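Long-range contact in intimin (Escherichia coli O127:H6 str. E2348/69, PDB 6TQD), which probably mediates bacterial adhesion to host cells, with juncture domains of its passenger that adopt a constitutively extended conformation: residues Gly16-Val28 and Ala59-Gln71. Residues are numbered along the deposited sequence; the frame is centred on the assembly and turned at random. Where two conformers were deposited one is given.
Sequences GTERSTQKIQLIV and AQDYQAILPAYVQ
The guanidinium of Arg19 carries the methyl of Ala68 on one face: CB stands 3.4 Å above the plane, shifted toward the rim, nearest NH2. NH1 of the same group makes a salt bridge with Glu18 OE2. Tyr69 N donates to Glu18 OE2 (2.9 Å, 172° at the hydrogen) from above the carboxylate plane, 57° out of it. Tyr69 touches the carboxylate through its CB, 3.4 Å from Glu18 OE2. With chi1 at 58°, Glu18 CG sits between the backbone N and carbonyl carbon, and the extended chain beyond takes OE2 to that amide; a water bridges OE2 to Tyr69 O, while OE1 accepts from Asn103 N. Against the Tyr62 ring, Leu26 CD1 lies obliquely; His53 meets this ring edge-to-face and Trp39 also touches it.

Between these ends the backbones pair antiparallel. Gln22 and Ala64 form a hydrogen-bonded pair with reciprocal N-H...O bonds, and Leu66 N reaches Ser20 O in a nearly linear bond. The type II turn from Thr17 to Ser20 is fastened by Thr17 O, which accepts from both Ser20 N and Ser20 OG. Gln22 NE2 in turn donates to Ser20 OG at 2.9 Å; the Gln22 chain bends at chi2, and its CG lies 3.8 Å from Leu66 CD1, the two side chains crossing obliquely. Leu66 CD2 packs 3.5 Å from Gly16 O, and beyond the pair Leu66 touches Ile98 and Val100. On the other face Ile65 and Thr21 run side by side in the same direction, Ile65 CD1 3.2 Å from Thr21 OG1.

The type II turn carries the chain from strand 14-17, parallel to strand 90-101, to strand 21-30, antiparallel to strands 6-9 and 62-65. Strands 6-9 and 14-17 thus fall in different sheets, consistent with an Ig-like beta sandwich.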
loop_
_atom_site.group_PDB
_atom_site.type_symbol
_atom_site.label_atom_id
_atom_site.label_comp_id
_atom_site.label_asym_id
_atom_site.label_seq_id
_atom_site.Cartn_x
_atom_site.Cartn_y
_atom_site.Cartn_z
ATOM N N GLY A 16 -5.516 -5.449 0.595
ATOM C CA GLY A 16 -5.620 -5.905 1.966
ATOM C C GLY A 16 -4.356 -5.722 2.768
ATOM O O GLY A 16 -3.278 -5.486 2.236
ATOM N N THR A 17 -4.509 -5.888 4.077
ATOM C CA THR A 17 -3.388 -5.768 4.981
ATOM C C THR A 17 -2.499 -7.001 4.851
ATOM O O THR A 17 -2.974 -8.123 4.642
ATOM C CB THR A 17 -3.906 -5.700 6.421
ATOM O OG1 THR A 17 -4.729 -4.537 6.581
ATOM C CG2 THR A 17 -2.729 -5.577 7.414
ATOM N N GLU A 18 -1.196 -6.782 4.991
ATOM C CA GLU A 18 -0.225 -7.869 4.953
ATOM C C GLU A 18 -0.639 -8.981 5.907
ATOM O O GLU A 18 -1.109 -8.725 7.016
ATOM C CB GLU A 18 1.150 -7.310 5.352
ATOM C CG GLU A 18 1.189 -6.645 6.734
ATOM C CD GLU A 18 2.568 -6.131 7.102
ATOM O OE1 GLU A 18 2.666 -4.978 7.601
ATOM O OE2 GLU A 18 3.559 -6.867 6.885
ATOM N N ARG A 19 -0.476 -10.221 5.449
ATOM C CA ARG A 19 -0.758 -11.441 6.199
ATOM C C ARG A 19 -2.247 -11.690 6.428
ATOM O O ARG A 19 -2.604 -12.615 7.172
ATOM C CB ARG A 19 0.005 -11.488 7.532
ATOM C CG ARG A 19 1.520 -11.419 7.386
ATOM C CD ARG A 19 2.219 -11.609 8.731
ATOM N NE ARG A 19 3.673 -11.472 8.643
ATOM C CZ ARG A 19 4.335 -10.324 8.772
ATOM N NH1 ARG A 19 3.684 -9.186 8.985
ATOM N NH2 ARG A 19 5.660 -10.313 8.682
ATOM N N SER A 20 -3.130 -10.908 5.814
ATOM C CA SER A 20 -4.558 -11.163 5.956
ATOM C C SER A 20 -5.044 -12.215 4.952
ATOM O O SER A 20 -4.375 -12.539 3.967
ATOM C CB SER A 20 -5.373 -9.872 5.783
ATOM O OG SER A 20 -5.331 -9.377 4.465
ATOM N N THR A 21 -6.223 -12.754 5.237
ATOM C CA THR A 21 -6.926 -13.660 4.340
ATOM C C THR A 21 -8.045 -12.889 3.658
ATOM O O THR A 21 -8.866 -12.259 4.326
ATOM C CB THR A 21 -7.514 -14.832 5.134
ATOM O OG1 THR A 21 -6.460 -15.576 5.756
ATOM C CG2 THR A 21 -8.297 -15.758 4.214
ATOM N N GLN A 22 -8.077 -12.941 2.330
ATOM C CA GLN A 22 -8.996 -12.148 1.526
ATOM C C GLN A 22 -9.793 -13.074 0.616
ATOM O O GLN A 22 -9.218 -13.763 -0.235
ATOM C CB GLN A 22 -8.222 -11.136 0.683
ATOM C CG GLN A 22 -7.455 -10.123 1.512
ATOM C CD GLN A 22 -8.372 -9.146 2.221
ATOM O OE1 GLN A 22 -9.483 -8.883 1.765
ATOM N NE2 GLN A 22 -7.912 -8.605 3.342
ATOM N N LYS A 23 -11.112 -13.068 0.782
ATOM C CA LYS A 23 -11.979 -13.857 -0.082
ATOM C C LYS A 23 -11.952 -13.289 -1.496
ATOM O O LYS A 23 -11.921 -12.075 -1.689
ATOM C CB LYS A 23 -13.409 -13.825 0.451
ATOM C CG LYS A 23 -14.407 -14.637 -0.353
ATOM C CD LYS A 23 -15.836 -14.372 0.106
ATOM C CE LYS A 23 -16.860 -15.027 -0.814
ATOM N NZ LYS A 23 -16.864 -14.431 -2.183
ATOM N N ILE A 24 -11.972 -14.185 -2.478
ATOM C CA ILE A 24 -11.968 -13.845 -3.894
ATOM C C ILE A 24 -13.352 -14.113 -4.458
ATOM O O ILE A 24 -13.903 -15.199 -4.263
ATOM C CB ILE A 24 -10.927 -14.702 -4.636
ATOM C CG1 ILE A 24 -9.512 -14.418 -4.120
ATOM C CG2 ILE A 24 -11.021 -14.444 -6.124
ATOM C CD1 ILE A 24 -8.496 -15.484 -4.445
ATOM N N GLN A 25 -13.916 -13.132 -5.153
ATOM C CA GLN A 25 -15.206 -13.285 -5.813
ATOM C C GLN A 25 -14.992 -13.626 -7.283
ATOM O O GLN A 25 -14.377 -12.844 -8.026
ATOM C CB GLN A 25 -16.078 -12.042 -5.662
ATOM C CG GLN A 25 -17.470 -12.226 -6.237
ATOM C CD GLN A 25 -18.340 -10.994 -6.109
ATOM O OE1 GLN A 25 -17.896 -9.952 -5.630
ATOM N NE2 GLN A 25 -19.592 -11.110 -6.533
ATOM N N LEU A 26 -15.482 -14.798 -7.687
ATOM C CA LEU A 26 -15.461 -15.254 -9.068
ATOM C C LEU A 26 -16.889 -15.303 -9.590
ATOM O O LEU A 26 -17.816 -15.691 -8.862
ATOM C CB LEU A 26 -14.866 -16.664 -9.149
ATOM C CG LEU A 26 -13.462 -16.874 -8.569
ATOM C CD1 LEU A 26 -13.048 -18.342 -8.734
ATOM C CD2 LEU A 26 -12.454 -15.953 -9.202
ATOM N N ILE A 27 -17.076 -14.932 -10.856
ATOM C CA ILE A 27 -18.382 -15.011 -11.509
ATOM C C ILE A 27 -18.226 -15.921 -12.723
ATOM O O ILE A 27 -17.609 -15.534 -13.724
ATOM C CB ILE A 27 -18.920 -13.631 -11.904
ATOM C CG1 ILE A 27 -19.100 -12.754 -10.658
ATOM C CG2 ILE A 27 -20.249 -13.767 -12.632
ATOM C CD1 ILE A 27 -19.539 -11.333 -10.947
ATOM N N VAL A 28 -18.801 -17.120 -12.639
ATOM C CA VAL A 28 -18.683 -18.151 -13.653
ATOM C C VAL A 28 -20.027 -18.333 -14.336
ATOM O O VAL A 28 -21.071 -18.375 -13.674
ATOM C CB VAL A 28 -18.242 -19.487 -13.022
ATOM C CG1 VAL A 28 -18.366 -20.630 -14.022
ATOM C CG2 VAL A 28 -16.827 -19.384 -12.482
ATOM N N ALA A 59 -16.584 -25.443 -5.764
ATOM C CA ALA A 59 -15.418 -25.452 -6.638
ATOM C C ALA A 59 -14.925 -24.058 -7.013
ATOM O O ALA A 59 -13.869 -23.957 -7.649
ATOM C CB ALA A 59 -15.732 -26.220 -7.924
ATOM N N GLN A 60 -15.645 -22.990 -6.653
ATOM C CA GLN A 60 -15.195 -21.647 -7.001
ATOM C C GLN A 60 -14.878 -20.783 -5.786
ATOM O O GLN A 60 -14.771 -19.555 -5.923
ATOM C CB GLN A 60 -16.203 -20.899 -7.889
ATOM C CG GLN A 60 -17.530 -20.580 -7.232
ATOM C CD GLN A 60 -18.315 -19.533 -8.006
ATOM O OE1 GLN A 60 -18.252 -18.342 -7.693
ATOM N NE2 GLN A 60 -19.042 -19.963 -9.018
ATOM N N ASP A 61 -14.722 -21.382 -4.605
ATOM C CA ASP A 61 -14.534 -20.638 -3.359
ATOM C C ASP A 61 -13.050 -20.623 -3.013
ATOM O O ASP A 61 -12.520 -21.591 -2.458
ATOM C CB ASP A 61 -15.353 -21.266 -2.236
ATOM C CG ASP A 61 -15.303 -20.459 -0.954
ATOM O OD1 ASP A 61 -14.820 -19.308 -0.990
ATOM O OD2 ASP A 61 -15.745 -20.979 0.093
ATOM N N TYR A 62 -12.388 -19.507 -3.318
ATOM C CA TYR A 62 -10.961 -19.350 -3.103
ATOM C C TYR A 62 -10.685 -18.093 -2.293
ATOM O O TYR A 62 -11.511 -17.182 -2.212
ATOM C CB TYR A 62 -10.220 -19.266 -4.448
ATOM C CG TYR A 62 -10.099 -20.619 -5.084
ATOM C CD1 TYR A 62 -11.110 -21.122 -5.900
ATOM C CD2 TYR A 62 -8.995 -21.407 -4.853
ATOM C CE1 TYR A 62 -11.003 -22.379 -6.457
ATOM C CE2 TYR A 62 -8.866 -22.637 -5.416
ATOM C CZ TYR A 62 -9.888 -23.132 -6.207
ATOM O OH TYR A 62 -9.752 -24.378 -6.768
ATOM N N GLN A 63 -9.510 -18.069 -1.691
ATOM C CA GLN A 63 -9.067 -16.930 -0.901
ATOM C C GLN A 63 -7.575 -16.744 -1.106
ATOM O O GLN A 63 -6.847 -17.689 -1.424
ATOM C CB GLN A 63 -9.348 -17.143 0.588
ATOM C CG GLN A 63 -8.612 -18.315 1.202
ATOM C CD GLN A 63 -9.224 -18.766 2.525
ATOM O OE1 GLN A 63 -10.305 -18.318 2.912
ATOM N NE2 GLN A 63 -8.513 -19.629 3.233
ATOM N N ALA A 64 -7.121 -15.519 -0.909
ATOM C CA ALA A 64 -5.713 -15.190 -0.999
ATOM C C ALA A 64 -5.181 -14.962 0.406
ATOM O O ALA A 64 -5.813 -14.256 1.200
ATOM C CB ALA A 64 -5.499 -13.937 -1.847
ATOM N N ILE A 65 -4.050 -15.584 0.708
ATOM C CA ILE A 65 -3.264 -15.298 1.904
ATOM C C ILE A 65 -2.190 -14.313 1.471
ATOM O O ILE A 65 -1.320 -14.644 0.664
ATOM C CB ILE A 65 -2.648 -16.568 2.494
ATOM C CG1 ILE A 65 -3.712 -17.660 2.673
ATOM C CG2 ILE A 65 -1.954 -16.235 3.815
ATOM C CD1 ILE A 65 -4.955 -17.215 3.398
ATOM N N LEU A 66 -2.256 -13.092 1.996
ATOM C CA LEU A 66 -1.364 -12.041 1.536
ATOM C C LEU A 66 0.003 -12.159 2.204
ATOM O O LEU A 66 0.090 -12.509 3.386
ATOM C CB LEU A 66 -1.979 -10.679 1.842
ATOM C CG LEU A 66 -2.921 -10.137 0.755
ATOM C CD1 LEU A 66 -4.012 -11.134 0.417
ATOM C CD2 LEU A 66 -3.530 -8.802 1.149
ATOM N N PRO A 67 1.082 -11.903 1.473
ATOM C CA PRO A 67 2.415 -11.951 2.090
ATOM C C PRO A 67 2.639 -10.777 3.039
ATOM O O PRO A 67 1.818 -9.865 3.158
ATOM C CB PRO A 67 3.367 -11.883 0.895
ATOM C CG PRO A 67 2.608 -11.183 -0.148
ATOM C CD PRO A 67 1.161 -11.591 0.038
ATOM N N ALA A 68 3.779 -10.819 3.720
ATOM C CA ALA A 68 4.227 -9.674 4.494
ATOM C C ALA A 68 4.549 -8.501 3.576
ATOM O O ALA A 68 4.943 -8.670 2.422
ATOM C CB ALA A 68 5.465 -10.033 5.311
ATOM N N TYR A 69 4.383 -7.299 4.112
ATOM C CA TYR A 69 4.677 -6.093 3.359
ATOM C C TYR A 69 6.180 -5.973 3.154
ATOM O O TYR A 69 6.971 -6.234 4.068
ATOM C CB TYR A 69 4.178 -4.886 4.143
ATOM C CG TYR A 69 4.332 -3.558 3.462
ATOM C CD1 TYR A 69 3.443 -3.132 2.490
ATOM C CD2 TYR A 69 5.387 -2.713 3.791
ATOM C CE1 TYR A 69 3.589 -1.902 1.878
ATOM C CE2 TYR A 69 5.538 -1.490 3.194
ATOM C CZ TYR A 69 4.643 -1.086 2.232
ATOM O OH TYR A 69 4.805 0.143 1.637
ATOM N N VAL A 70 6.568 -5.551 1.960
ATOM C CA VAL A 70 7.970 -5.359 1.601
ATOM C C VAL A 70 8.253 -3.864 1.611
ATOM O O VAL A 70 7.738 -3.118 0.773
ATOM C CB VAL A 70 8.284 -5.975 0.230
ATOM C CG1 VAL A 70 9.732 -5.725 -0.148
ATOM C CG2 VAL A 70 7.966 -7.471 0.221
ATOM N N GLN A 71 9.080 -3.415 2.551
ATOM C CA GLN A 71 9.427 -2.002 2.601
ATOM C C GLN A 71 10.253 -1.643 1.375
ATOM O O GLN A 71 11.255 -2.299 1.073
ATOM C CB GLN A 71 10.195 -1.688 3.880
ATOM C CG GLN A 71 9.400 -0.840 4.864
ATOM C CD GLN A 71 9.084 0.538 4.311
ATOM O OE1 GLN A 71 9.904 1.145 3.623
ATOM N NE2 GLN A 71 7.887 1.035 4.601
HETATM O O HOH W 1 6.319 -6.546 6.744
HETATM O O HOH W 2 -13.312 -17.715 -5.180
#